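Local coordinates for binding domain (Hc) of Paraclostridial Mosquitocidal Protein 1 (Paraclostridium bifermentans, PDB 6HOX) that probably binds receptors on host nerve cells, serving as the targeting domain of a clostridial neurotoxin specific for Anopheles mosquitoes, at residues 123-126 with 131-134. Numbering follows the deposited sequence.
Sequences WKIS and NLVW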
ATOM      1  N   TRP A 123      -9.904 -14.364  20.570  1.00 22.95           N
ATOM      2  CA  TRP A 123      -8.834 -13.816  19.756  1.00 24.60           C
ATOM      3  C   TRP A 123      -8.980 -12.296  19.628  1.00 24.58           C
ATOM      4  O   TRP A 123     -10.069 -11.725  19.853  1.00 24.40           O
ATOM      5  CB  TRP A 123      -8.787 -14.509  18.385  1.00 25.17           C
ATOM      6  CG  TRP A 123     -10.033 -14.371  17.571  1.00 25.99           C
ATOM      7  CD1 TRP A 123     -11.038 -15.283  17.459  1.00 28.31           C
ATOM      8  CD2 TRP A 123     -10.406 -13.259  16.734  1.00 24.39           C
ATOM      9  NE1 TRP A 123     -12.026 -14.803  16.642  1.00 29.25           N
ATOM     10  CE2 TRP A 123     -11.660 -13.573  16.168  1.00 27.30           C
ATOM     11  CE3 TRP A 123      -9.820 -12.030  16.423  1.00 22.74           C
ATOM     12  CZ2 TRP A 123     -12.334 -12.704  15.307  1.00 25.94           C
ATOM     13  CZ3 TRP A 123     -10.483 -11.176  15.565  1.00 24.60           C
ATOM     14  CH2 TRP A 123     -11.721 -11.509  15.018  1.00 24.33           C
ATOM     15  N   LYS A 124      -7.867 -11.638  19.292  1.00 25.43           N
ATOM     16  CA  LYS A 124      -7.906 -10.253  18.889  1.00 24.85           C
ATOM     17  C   LYS A 124      -6.762  -9.924  17.932  1.00 24.35           C
ATOM     18  O   LYS A 124      -5.737 -10.594  17.886  1.00 25.29           O
ATOM     19  CB  LYS A 124      -7.844  -9.326  20.099  1.00 26.42           C
ATOM     20  CG  LYS A 124      -6.582  -9.422  20.932  1.00 28.08           C
ATOM     21  CD  LYS A 124      -6.459  -8.269  21.905  1.00 29.64           C
ATOM     22  CE  LYS A 124      -7.528  -8.288  22.971  1.00 27.82           C
ATOM     23  NZ  LYS A 124      -7.338  -7.186  23.934  1.00 28.08           N
ATOM     24  N   ILE A 125      -6.982  -8.849  17.179  1.00 23.90           N
ATOM     25  CA  ILE A 125      -6.011  -8.214  16.295  1.00 23.10           C
ATOM     26  C   ILE A 125      -5.750  -6.825  16.879  1.00 23.86           C
ATOM     27  O   ILE A 125      -6.705  -6.052  17.076  1.00 22.34           O
ATOM     28  CB  ILE A 125      -6.543  -8.137  14.854  1.00 22.04           C
ATOM     29  CG1 ILE A 125      -6.726  -9.521  14.234  1.00 23.41           C
ATOM     30  CG2 ILE A 125      -5.645  -7.276  13.988  1.00 23.49           C
ATOM     31  CD1 ILE A 125      -7.692  -9.563  13.057  1.00 23.34           C
ATOM     32  N   SER A 126      -4.471  -6.554  17.184  1.00 23.76           N
ATOM     33  CA  SER A 126      -4.010  -5.340  17.831  1.00 24.45           C
ATOM     34  C   SER A 126      -2.868  -4.700  17.043  1.00 24.77           C
ATOM     35  O   SER A 126      -2.260  -5.319  16.180  1.00 24.56           O
ATOM     36  CB  SER A 126      -3.585  -5.609  19.252  1.00 26.13           C
ATOM     37  OG  SER A 126      -4.680  -6.131  19.981  1.00 28.42           O
ATOM     38  N   ASN A 131       3.613  -2.220  14.543  1.00 27.79           N
ATOM     39  CA  ASN A 131       3.524  -3.611  14.134  1.00 27.53           C
ATOM     40  C   ASN A 131       2.118  -4.134  14.476  1.00 28.08           C
ATOM     41  O   ASN A 131       1.288  -3.418  15.009  1.00 30.97           O
ATOM     42  CB  ASN A 131       4.674  -4.424  14.736  1.00 27.56           C
ATOM     43  CG  ASN A 131       5.916  -4.386  13.866  1.00 28.71           C
ATOM     44  OD1 ASN A 131       6.004  -5.092  12.859  1.00 31.59           O
ATOM     45  ND2 ASN A 131       6.867  -3.554  14.235  1.00 28.37           N
ATOM     46  N   LEU A 132       1.848  -5.375  14.076  1.00 29.99           N
ATOM     47  CA  LEU A 132       0.531  -6.012  14.171  1.00 29.05           C
ATOM     48  C   LEU A 132       0.666  -7.185  15.140  1.00 25.80           C
ATOM     49  O   LEU A 132       1.707  -7.856  15.146  1.00 23.22           O
ATOM     50  CB  LEU A 132       0.117  -6.475  12.769  1.00 32.56           C
ATOM     51  CG  LEU A 132      -1.372  -6.721  12.526  1.00 37.39           C
ATOM     52  CD1 LEU A 132      -2.167  -5.434  12.564  1.00 40.31           C
ATOM     53  CD2 LEU A 132      -1.584  -7.400  11.190  1.00 42.80           C
ATOM     54  N   VAL A 133      -0.345  -7.358  15.994  1.00 22.86           N
ATOM     55  CA  VAL A 133      -0.437  -8.459  16.948  1.00 23.97           C
ATOM     56  C   VAL A 133      -1.679  -9.284  16.622  1.00 23.58           C
ATOM     57  O   VAL A 133      -2.775  -8.713  16.515  1.00 25.68           O
ATOM     58  CB  VAL A 133      -0.546  -7.950  18.397  1.00 25.28           C
ATOM     59  CG1 VAL A 133      -0.690  -9.107  19.383  1.00 25.71           C
ATOM     60  CG2 VAL A 133       0.647  -7.075  18.753  1.00 26.73           C
ATOM     61  N   TRP A 134      -1.480 -10.597  16.497  1.00 20.78           N
ATOM     62  CA  TRP A 134      -2.514 -11.610  16.527  1.00 23.02           C
ATOM     63  C   TRP A 134      -2.361 -12.373  17.841  1.00 22.97           C
ATOM     64  O   TRP A 134      -1.267 -12.848  18.157  1.00 23.20           O
ATOM     65  CB  TRP A 134      -2.421 -12.551  15.311  1.00 23.58           C
ATOM     66  CG  TRP A 134      -3.236 -13.796  15.443  1.00 25.60           C
ATOM     67  CD1 TRP A 134      -2.774 -15.060  15.685  1.00 25.94           C
ATOM     68  CD2 TRP A 134      -4.667 -13.898  15.364  1.00 26.51           C
ATOM     69  NE1 TRP A 134      -3.820 -15.940  15.733  1.00 26.83           N
ATOM     70  CE2 TRP A 134      -4.992 -15.256  15.542  1.00 27.25           C
ATOM     71  CE3 TRP A 134      -5.695 -12.986  15.116  1.00 28.47           C
ATOM     72  CZ2 TRP A 134      -6.305 -15.716  15.506  1.00 29.19           C
ATOM     73  CZ3 TRP A 134      -6.993 -13.434  15.088  1.00 28.99           C
ATOM     74  CH2 TRP A 134      -7.292 -14.782  15.292  1.00 30.68           C
TER
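Ser126 and Val133 pair across an antiparallel beta hairpin in the N-terminal receptor-binding part of the toxin, a lectin-like jelly roll. Two nearly straight backbone bonds close the pair: Ser126 N gives to Val133 O at 2.8 Å, and Val133 N gives to Ser126 O at 2.8 Å. Ile125 CA adds a weaker CH...O contact to the same Val133 O at 3.3 Å. On the face shared by Ser126 and Val133, the two CB atoms meet at 3.9 Å.

Ile125 and Trp134 form the next, non-hydrogen-bonded pair, with side chains on the other face. The Trp134 ring stands with CG anti to the backbone N (chi1 166°) and reaches across to the 123-126 strand. Ile125 CG1 comes to the edge of this ring, in its plane, 3.7 Å from Trp134 CE3. The CZ3-CH2 end of the six-membered ring reaches Trp123 obliquely: Trp134 CH2 is 3.4 Å from Trp123 CB, and Trp134 CZ3 is 3.4 Å from Trp123 CE3. The five-membered ring of Trp123 and the six-membered ring of Trp134 are tilted by 29° and strongly offset, with little of one above the other. At the other end of this apolar row, Leu132 CD1 lies 4.2 Å from Ile125 CG2.

The row of Trp123, Ile125, Leu132 and Trp134 packs on a second sheet: Ile91 and Phe93 of strand 89-96, and Ile169, Ile171 and Val173 of strand 167-174. Phe83 meets Trp123 edge-to-face. Strand 122-128 also pairs with strands 112-113 and 116-118, and strand 131-137 with strand 143-147, which places the hairpin inside its sheet.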